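Local coordinates for protein predicted zincin-like metalloprotease (Acidothermus cellulolyticus 11B, PDB 3E11) that is of uncharacterised function but is probably a metalloprotease of the zincin-like fold, and binds calcium, at residues Val90-Thr93 and Val94-Ile98. Sequence-based numbering, arbitrary orientation.
Sequences VRKT and VVHEI
Helix 83-101 carries an HExxH sequence, the zinc-binding signature of zincin-like metalloproteases, and K92 packs its aliphatic chain against H96, probably the first histidine of that motif, one helical turn on. The assignment rests on sequence and on helical placement, since no metal is bound to these histidines here. Four i to i+4 bonds establish regular alpha-helix: V94 N to V90 O, V95 N to R91 O, H96 N to K92 O at 2.9 Å, and E97 N to T93 O. The first two are nearly straight, V94 at 174°, whereas E97 N-H meets T93 O at a more bent angle. K92 CG lies anti to the backbone N (chi1 167°) and the chain runs extended beyond it, which carries CG to 3.8 Å and CE to 4.0 Å from H96 NE2; the two side chains pass at a slant. With chi1 at -74°, the imidazole of H96 leans back over the preceding turn, and its CD2 comes within 2.9 Å of K92 O. K92 NZ and H96 NE2 are 5.2 Å apart and not in contact. Were the imidazole cut back to an alanine here, the K92 methylenes would probably lose their ring partner and the presumed metal site one of its ligands. On the buried side, V90 CG1 faces V94 CG2 at 4.3 Å; I71 of strand 67-72 touches both valines, and helix 7-19 covers them through A17 and L18. R91 ties the same helix down by bonds from NE and NH2 to the carbonyls of A17 and E16, while T93 OG1 bonds to E89 O. E97 CG lies 3.2 Å from T93 O, the oxygen that also accepts the E97 N-H.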
loop_
_atom_site.group_PDB
_atom_site.type_symbol
_atom_site.label_atom_id
_atom_site.label_comp_id
_atom_site.label_asym_id
_atom_site.label_seq_id
_atom_site.Cartn_x
_atom_site.Cartn_y
_atom_site.Cartn_z
ATOM N N VAL A 90 -4.550 5.176 2.853
ATOM C CA VAL A 90 -4.060 3.996 2.117
ATOM C C VAL A 90 -3.206 4.405 0.897
ATOM O O VAL A 90 -2.098 3.868 0.689
ATOM C CB VAL A 90 -5.189 3.062 1.677
ATOM C CG1 VAL A 90 -4.635 1.896 0.766
ATOM C CG2 VAL A 90 -5.888 2.439 2.885
ATOM N N ARG A 91 -3.701 5.355 0.106
ATOM C CA ARG A 91 -2.974 5.824 -1.065
ATOM C C ARG A 91 -1.611 6.366 -0.653
ATOM O O ARG A 91 -0.595 6.035 -1.259
ATOM C CB ARG A 91 -3.771 6.898 -1.820
ATOM C CG ARG A 91 -3.203 7.208 -3.194
ATOM C CD ARG A 91 -4.083 8.210 -3.896
ATOM N NE ARG A 91 -5.379 7.637 -4.308
ATOM C CZ ARG A 91 -6.570 8.208 -4.099
ATOM N NH1 ARG A 91 -6.676 9.373 -3.446
ATOM N NH2 ARG A 91 -7.676 7.614 -4.543
ATOM N N LYS A 92 -1.598 7.192 0.393
ATOM C CA LYS A 92 -0.373 7.834 0.823
ATOM C C LYS A 92 0.627 6.760 1.252
ATOM O O LYS A 92 1.799 6.856 0.943
ATOM C CB LYS A 92 -0.637 8.832 1.938
ATOM C CG LYS A 92 0.585 9.300 2.650
ATOM C CD LYS A 92 0.244 10.298 3.759
ATOM C CE LYS A 92 1.477 10.553 4.615
ATOM N NZ LYS A 92 1.284 11.636 5.622
ATOM N N THR A 93 0.131 5.727 1.913
ATOM C CA THR A 93 0.963 4.637 2.403
ATOM C C THR A 93 1.608 3.819 1.275
ATOM O O THR A 93 2.817 3.581 1.301
ATOM C CB THR A 93 0.155 3.726 3.347
ATOM O OG1 THR A 93 -0.269 4.502 4.469
ATOM C CG2 THR A 93 0.983 2.527 3.827
ATOM N N VAL A 94 0.804 3.422 0.300
ATOM C CA VAL A 94 1.284 2.705 -0.884
ATOM C C VAL A 94 2.347 3.543 -1.619
ATOM O O VAL A 94 3.428 3.027 -1.971
ATOM C CB VAL A 94 0.123 2.325 -1.827
ATOM C CG1 VAL A 94 0.657 1.702 -3.098
ATOM C CG2 VAL A 94 -0.852 1.354 -1.145
ATOM N N VAL A 95 2.042 4.823 -1.867
ATOM C CA VAL A 95 2.985 5.691 -2.587
ATOM C C VAL A 95 4.311 5.865 -1.820
ATOM O O VAL A 95 5.410 5.780 -2.401
ATOM C CB VAL A 95 2.372 7.061 -2.924
ATOM C CG1 VAL A 95 3.436 8.008 -3.468
ATOM C CG2 VAL A 95 1.293 6.881 -3.969
ATOM N N HIS A 96 4.237 6.066 -0.513
ATOM C CA HIS A 96 5.467 6.083 0.283
ATOM C C HIS A 96 6.243 4.791 0.235
ATOM O O HIS A 96 7.473 4.802 0.126
ATOM C CB HIS A 96 5.175 6.492 1.730
ATOM C CG HIS A 96 4.891 7.953 1.864
ATOM N ND1 HIS A 96 5.567 8.772 2.736
ATOM C CD2 HIS A 96 4.040 8.754 1.177
ATOM C CE1 HIS A 96 5.101 10.006 2.621
ATOM N NE2 HIS A 96 4.177 10.020 1.679
ATOM N N GLU A 97 5.537 3.674 0.311
ATOM C CA GLU A 97 6.207 2.387 0.334
ATOM C C GLU A 97 6.890 2.133 -0.997
ATOM O O GLU A 97 8.033 1.699 -1.033
ATOM C CB GLU A 97 5.233 1.255 0.704
ATOM C CG GLU A 97 4.864 1.226 2.201
ATOM C CD GLU A 97 6.090 1.096 3.090
ATOM O OE1 GLU A 97 7.037 0.393 2.710
ATOM O OE2 GLU A 97 6.137 1.743 4.148
ATOM N N ILE A 98 6.220 2.435 -2.102
ATOM C CA ILE A 98 6.839 2.204 -3.404
ATOM C C ILE A 98 8.010 3.169 -3.637
ATOM O O ILE A 98 9.075 2.768 -4.134
ATOM C CB ILE A 98 5.792 2.209 -4.563
ATOM C CG1 ILE A 98 6.392 1.528 -5.801
ATOM C CG2 ILE A 98 5.257 3.579 -4.865
ATOM C CD1 ILE A 98 6.748 0.062 -5.574
#